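Long-range contacts in Lmo2470 protein (Listeria monocytogenes EGD-e, PDB 5HL3), which is an internalin of the leucine-rich-repeat family that interacts with host afadin, facilitates the crossing of basement membranes and binds calcium: residues I185-N190 with N206-Q211; I191-F196 with L213-D218. All coordinates share one frame; numbering follows the deposited sequence.

Interaction 1. Residues I185-N190 with N206-Q211; sequences IPDFQN and NTPDFQ. With CA (calcium ion), chain F.
D187 and Q211 carry this contact between equivalent loops of two successive leucine-rich repeats, the I-P-D-F-Q and T-P-D-F-Q stretches on the side of the coil away from the parallel sheet. The two backbones run almost parallel, and D187 and D209 are each the centre of an inverse gamma turn. Two hydrogen bonds join D187 to Q211. The backbone N of Q211 meets OD1 of D187 at 2.9 Å, nearly straight at 168° and on the syn lone pair. Q211 NE2 reaches D187 O at 3.0 Å, from above the carbonyl plane; N165 ND2 also bonds this oxygen. CG of Q211 sits between its backbone N and carbonyl carbon (chi1 69°), and the extended chain beyond it lies across the D187 carboxylate, amide and carboxylate stacked with their planes 19° apart. Apolar contact centres on P208: CG2 of I185 lies 3.6 Å from its CD, and its CB packs against D187 CB. The F210 ring turns its edge to P186 O, while CZ comes 4.1 Å from I185 CG2. Waters join the loops at three points: I185 N to N206 O, D187 OD2 to D209 O, and the NE2 atoms of Q189 and Q211. Q189 and N190 also help bind a calcium ion, completed by N167 OD1 and three waters; the metal lies 2.4 Å from Q189 OE1 and 2.3 Å from N190 OD1.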
loop_
_atom_site.group_PDB
_atom_site.type_symbol
_atom_site.label_atom_id
_atom_site.label_comp_id
_atom_site.label_asym_id
_atom_site.label_seq_id
_atom_site.Cartn_x
_atom_site.Cartn_y
_atom_site.Cartn_z
ATOM N N ILE A 185 -7.836 -4.299 -8.139
ATOM C CA ILE A 185 -8.027 -4.778 -6.763
ATOM C C ILE A 185 -9.318 -5.615 -6.748
ATOM O O ILE A 185 -10.302 -5.251 -7.409
ATOM C CB ILE A 185 -8.084 -3.563 -5.790
ATOM C CG1 ILE A 185 -8.066 -4.015 -4.341
ATOM C CG2 ILE A 185 -9.244 -2.650 -6.033
ATOM C CD1 ILE A 185 -6.732 -4.494 -3.824
ATOM N N PRO A 186 -9.335 -6.747 -6.036
ATOM C CA PRO A 186 -10.568 -7.530 -6.017
ATOM C C PRO A 186 -11.767 -6.804 -5.413
ATOM O O PRO A 186 -11.599 -5.962 -4.526
ATOM C CB PRO A 186 -10.198 -8.716 -5.108
ATOM C CG PRO A 186 -8.727 -8.871 -5.302
ATOM C CD PRO A 186 -8.226 -7.469 -5.387
ATOM N N ASP A 187 -12.966 -7.168 -5.879
ATOM C CA ASP A 187 -14.199 -6.713 -5.230
ATOM C C ASP A 187 -14.380 -7.670 -4.032
ATOM O O ASP A 187 -15.120 -8.661 -4.090
ATOM C CB ASP A 187 -15.364 -6.781 -6.211
ATOM C CG ASP A 187 -16.595 -6.058 -5.707
ATOM O OD1 ASP A 187 -16.572 -5.600 -4.554
ATOM O OD2 ASP A 187 -17.563 -5.960 -6.489
ATOM N N PHE A 188 -13.646 -7.371 -2.960
ATOM C CA PHE A 188 -13.506 -8.339 -1.856
ATOM C C PHE A 188 -14.852 -8.820 -1.338
ATOM O O PHE A 188 -15.678 -8.041 -0.932
ATOM C CB PHE A 188 -12.700 -7.735 -0.717
ATOM C CG PHE A 188 -11.238 -7.577 -1.014
ATOM C CD1 PHE A 188 -10.405 -8.671 -1.113
ATOM C CD2 PHE A 188 -10.682 -6.320 -1.167
ATOM C CE1 PHE A 188 -9.066 -8.513 -1.389
ATOM C CE2 PHE A 188 -9.328 -6.158 -1.424
ATOM C CZ PHE A 188 -8.522 -7.259 -1.544
ATOM N N GLN A 189 -15.057 -10.130 -1.361
ATOM C CA GLN A 189 -16.328 -10.729 -0.986
ATOM C C GLN A 189 -16.497 -11.093 0.472
ATOM O O GLN A 189 -17.616 -11.071 0.975
ATOM C CB GLN A 189 -16.527 -12.048 -1.780
ATOM C CG GLN A 189 -16.601 -11.908 -3.292
ATOM C CD GLN A 189 -16.898 -13.230 -3.965
ATOM O OE1 GLN A 189 -16.719 -14.293 -3.368
ATOM N NE2 GLN A 189 -17.406 -13.177 -5.188
ATOM N N ASN A 190 -15.406 -11.428 1.161
ATOM C CA ASN A 190 -15.522 -12.099 2.460
ATOM C C ASN A 190 -14.668 -11.503 3.546
ATOM O O ASN A 190 -14.306 -12.206 4.500
ATOM C CB ASN A 190 -15.175 -13.608 2.285
ATOM C CG ASN A 190 -15.974 -14.273 1.164
ATOM O OD1 ASN A 190 -15.400 -14.737 0.190
ATOM N ND2 ASN A 190 -17.279 -14.290 1.293
ATOM N N ASN A 206 -8.835 2.068 -11.614
ATOM C CA ASN A 206 -10.177 2.206 -11.013
ATOM C C ASN A 206 -10.228 1.188 -9.881
ATOM O O ASN A 206 -9.242 0.490 -9.624
ATOM C CB ASN A 206 -11.303 1.949 -12.041
ATOM C CG ASN A 206 -12.525 2.825 -11.820
ATOM O OD1 ASN A 206 -12.784 3.303 -10.728
ATOM N ND2 ASN A 206 -13.214 3.124 -12.907
ATOM N N THR A 207 -11.365 1.121 -9.204
ATOM C CA THR A 207 -11.623 0.036 -8.258
ATOM C C THR A 207 -13.050 -0.424 -8.510
ATOM O O THR A 207 -13.857 0.299 -9.124
ATOM C CB THR A 207 -11.515 0.416 -6.760
ATOM O OG1 THR A 207 -12.695 1.100 -6.310
ATOM C CG2 THR A 207 -10.311 1.224 -6.461
ATOM N N PRO A 208 -13.397 -1.621 -8.024
ATOM C CA PRO A 208 -14.808 -1.973 -8.041
ATOM C C PRO A 208 -15.632 -1.043 -7.140
ATOM O O PRO A 208 -15.080 -0.385 -6.222
ATOM C CB PRO A 208 -14.825 -3.397 -7.460
ATOM C CG PRO A 208 -13.445 -3.916 -7.669
ATOM C CD PRO A 208 -12.554 -2.704 -7.503
ATOM N N ASP A 209 -16.940 -1.031 -7.355
ATOM C CA ASP A 209 -17.854 -0.310 -6.471
ATOM C C ASP A 209 -18.113 -1.286 -5.348
ATOM O O ASP A 209 -19.112 -2.002 -5.331
ATOM C CB ASP A 209 -19.143 0.038 -7.208
ATOM C CG ASP A 209 -20.108 0.836 -6.360
ATOM O OD1 ASP A 209 -19.732 1.320 -5.265
ATOM O OD2 ASP A 209 -21.271 1.007 -6.791
ATOM N N PHE A 210 -17.172 -1.326 -4.422
ATOM C CA PHE A 210 -17.112 -2.420 -3.447
ATOM C C PHE A 210 -18.428 -2.871 -2.921
ATOM O O PHE A 210 -19.180 -2.096 -2.318
ATOM C CB PHE A 210 -16.185 -2.100 -2.285
ATOM C CG PHE A 210 -14.762 -1.869 -2.698
ATOM C CD1 PHE A 210 -13.936 -2.946 -3.109
ATOM C CD2 PHE A 210 -14.190 -0.602 -2.669
ATOM C CE1 PHE A 210 -12.634 -2.729 -3.472
ATOM C CE2 PHE A 210 -12.894 -0.401 -3.036
ATOM C CZ PHE A 210 -12.102 -1.458 -3.421
ATOM N N GLN A 211 -18.658 -4.176 -3.095
ATOM C CA GLN A 211 -19.912 -4.770 -2.735
ATOM C C GLN A 211 -20.069 -5.179 -1.254
ATOM O O GLN A 211 -21.197 -5.360 -0.785
ATOM C CB GLN A 211 -20.182 -6.003 -3.637
ATOM C CG GLN A 211 -19.263 -7.183 -3.382
ATOM C CD GLN A 211 -19.190 -8.194 -4.530
ATOM O OE1 GLN A 211 -20.178 -8.449 -5.226
ATOM N NE2 GLN A 211 -18.024 -8.815 -4.679
HETATM CA CA CA F . -15.807 -15.876 -1.778
HETATM O O HOH W 1 -9.597 -2.428 -9.708
HETATM O O HOH W 2 -19.692 -4.272 -6.873
HETATM O O HOH W 3 -16.580 -10.650 -6.832
HETATM O O HOH W 4 -13.936 -14.642 -2.756
HETATM O O HOH W 5 -16.017 -17.437 -3.640
HETATM O O HOH W 6 -16.644 -17.844 -0.517
#

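Interaction 2. Residues I191-F196 with L213-D218; sequences IPNLTF and LPKLTD
T195 O is the polar centre of this contact, accepting two backbone N-H groups from the next leucine-rich repeat. T217 N lies 2.9 Å from it, and D218 N approaches nearly along the C=O axis at 3.2 Å, so the two donors grip one carbonyl where F196 and D218 start their parallel pairing. Beside them CE1 of F196 comes 3.5 Å from OD1 of D218, the ring and carboxylate side by side with their planes 41° apart. On the buried side, L194 CB packs 4.0 Å from L213 CD2, and L194 and L216 lie alongside each other, CD2 of L194 4.2 Å from CD1 of L216. On the other side K215 extends over P192 O to a weak hydrogen bond with N193 OD1, 3.3 Å from NZ; N193 has two conformers, so this bond is tentative. A shared water donates to P192 O and L194 O and accepts from K215 N, bridging the two turns. Behind these contacts each segment makes a type I turn, I191 to L194 and L213 to L216; the leucines at their ends are buried. T195 and F196 bond back to I173 and L175, T217 onward to E240 and S241, placing strands 196-198 and 218-220 between strands 174-176 and 241-243 of the parallel sheet.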
loop_
_atom_site.group_PDB
_atom_site.type_symbol
_atom_site.label_atom_id
_atom_site.label_comp_id
_atom_site.label_asym_id
_atom_site.label_seq_id
_atom_site.Cartn_x
_atom_site.Cartn_y
_atom_site.Cartn_z
ATOM N N ILE A 191 -14.361 -10.216 3.435
ATOM C CA ILE A 191 -13.657 -9.510 4.530
ATOM C C ILE A 191 -14.471 -8.287 4.979
ATOM O O ILE A 191 -13.999 -7.139 4.975
ATOM C CB ILE A 191 -12.193 -9.179 4.188
ATOM C CG1 ILE A 191 -12.063 -8.404 2.860
ATOM C CG2 ILE A 191 -11.354 -10.456 4.169
ATOM C CD1 ILE A 191 -10.651 -7.960 2.573
ATOM N N PRO A 192 -15.713 -8.523 5.428
ATOM C CA PRO A 192 -16.600 -7.387 5.759
ATOM C C PRO A 192 -16.231 -6.586 6.987
ATOM O O PRO A 192 -16.844 -5.534 7.215
ATOM C CB PRO A 192 -17.960 -8.050 5.919
ATOM C CG PRO A 192 -17.631 -9.379 6.426
ATOM C CD PRO A 192 -16.393 -9.806 5.677
ATOM N N ASN A 193 -15.256 -7.046 7.769
ATOM C CA ASN A 193 -14.778 -6.247 8.903
ATOM C C ASN A 193 -13.625 -5.336 8.525
ATOM O O ASN A 193 -13.122 -4.592 9.371
ATOM C CB ASN A 193 -14.374 -7.145 10.073
ATOM C CG ASN A 193 -15.563 -7.804 10.730
ATOM O OD1 ASN A 193 -16.728 -7.549 10.363
ATOM N ND2 ASN A 193 -15.288 -8.639 11.711
ATOM N N LEU A 194 -13.209 -5.347 7.263
ATOM C CA LEU A 194 -12.069 -4.539 6.854
ATOM C C LEU A 194 -12.345 -3.060 7.123
ATOM O O LEU A 194 -13.360 -2.531 6.676
ATOM C CB LEU A 194 -11.767 -4.766 5.365
ATOM C CG LEU A 194 -10.438 -4.152 4.923
ATOM C CD1 LEU A 194 -9.264 -4.944 5.448
ATOM C CD2 LEU A 194 -10.389 -4.048 3.404
ATOM N N THR A 195 -11.448 -2.402 7.871
ATOM C CA THR A 195 -11.596 -0.967 8.189
ATOM C C THR A 195 -10.552 -0.090 7.521
ATOM O O THR A 195 -10.841 1.068 7.241
ATOM C CB THR A 195 -11.596 -0.677 9.712
ATOM O OG1 THR A 195 -10.271 -0.730 10.238
ATOM C CG2 THR A 195 -12.494 -1.638 10.416
ATOM N N PHE A 196 -9.363 -0.633 7.245
ATOM C CA PHE A 196 -8.244 0.145 6.667
ATOM C C PHE A 196 -7.689 -0.588 5.459
ATOM O O PHE A 196 -7.260 -1.736 5.571
ATOM C CB PHE A 196 -7.150 0.298 7.750
ATOM C CG PHE A 196 -7.664 0.902 9.051
ATOM C CD1 PHE A 196 -7.903 2.271 9.183
ATOM C CD2 PHE A 196 -7.911 0.096 10.140
ATOM C CE1 PHE A 196 -8.367 2.785 10.369
ATOM C CE2 PHE A 196 -8.360 0.611 11.336
ATOM C CZ PHE A 196 -8.607 1.959 11.442
ATOM N N LEU A 213 -17.865 -4.021 1.855
ATOM C CA LEU A 213 -16.948 -3.370 2.809
ATOM C C LEU A 213 -17.710 -2.342 3.657
ATOM O O LEU A 213 -17.391 -1.155 3.657
ATOM C CB LEU A 213 -15.768 -2.725 2.074
ATOM C CG LEU A 213 -14.842 -3.677 1.316
ATOM C CD1 LEU A 213 -13.731 -2.935 0.589
ATOM C CD2 LEU A 213 -14.234 -4.774 2.199
ATOM N N PRO A 214 -18.701 -2.802 4.419
ATOM C CA PRO A 214 -19.558 -1.883 5.197
ATOM C C PRO A 214 -18.880 -1.163 6.353
ATOM O O PRO A 214 -19.471 -0.205 6.880
ATOM C CB PRO A 214 -20.660 -2.809 5.734
ATOM C CG PRO A 214 -20.005 -4.145 5.823
ATOM C CD PRO A 214 -19.085 -4.218 4.643
ATOM N N LYS A 215 -17.697 -1.625 6.762
ATOM C CA LYS A 215 -16.963 -1.056 7.890
ATOM C C LYS A 215 -15.725 -0.282 7.471
ATOM O O LYS A 215 -15.016 0.226 8.317
ATOM C CB LYS A 215 -16.586 -2.162 8.874
ATOM C CG LYS A 215 -17.814 -2.721 9.604
ATOM C CD LYS A 215 -17.456 -3.852 10.527
ATOM C CE LYS A 215 -18.517 -4.168 11.554
ATOM N NZ LYS A 215 -17.921 -5.226 12.431
ATOM N N LEU A 216 -15.458 -0.202 6.173
ATOM C CA LEU A 216 -14.246 0.497 5.710
ATOM C C LEU A 216 -14.317 1.985 6.042
ATOM O O LEU A 216 -15.258 2.670 5.638
ATOM C CB LEU A 216 -14.116 0.313 4.195
ATOM C CG LEU A 216 -12.785 0.797 3.598
ATOM C CD1 LEU A 216 -11.653 -0.091 4.023
ATOM C CD2 LEU A 216 -12.890 0.841 2.088
ATOM N N THR A 217 -13.315 2.482 6.770
ATOM C CA THR A 217 -13.257 3.906 7.134
ATOM C C THR A 217 -12.180 4.655 6.365
ATOM O O THR A 217 -12.336 5.837 6.106
ATOM C CB THR A 217 -13.021 4.121 8.659
ATOM O OG1 THR A 217 -11.757 3.592 9.060
ATOM C CG2 THR A 217 -14.169 3.508 9.464
ATOM N N ASP A 218 -11.085 3.982 6.035
ATOM C CA ASP A 218 -9.930 4.644 5.411
ATOM C C ASP A 218 -9.487 3.887 4.174
ATOM O O ASP A 218 -9.101 2.718 4.274
ATOM C CB ASP A 218 -8.770 4.722 6.410
ATOM C CG ASP A 218 -9.076 5.592 7.587
ATOM O OD1 ASP A 218 -9.940 5.257 8.408
ATOM O OD2 ASP A 218 -8.440 6.645 7.725
HETATM O O HOH W 7 -15.767 -3.454 5.700
#

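Overall arrangement
From the N terminus, the chain leaves strand 174-176 and passes through 185-190 directly into 191-196, which leads to strand 196-198; one repeat later, 206-211 and 213-218 follow the same course to strand 218-220. Interaction 1 closes a loop of 15 intervening residues and interaction 2 one of 16. The two cross rather than nest, since their segments alternate along the chain, and their centres lie about 11 Å apart. Together they tie successive turns of the leucine-rich-repeat coil at two levels: interaction 1 along the loops, the first of which supplies two ligands of a calcium site, interaction 2 at the turns entering the parallel sheet.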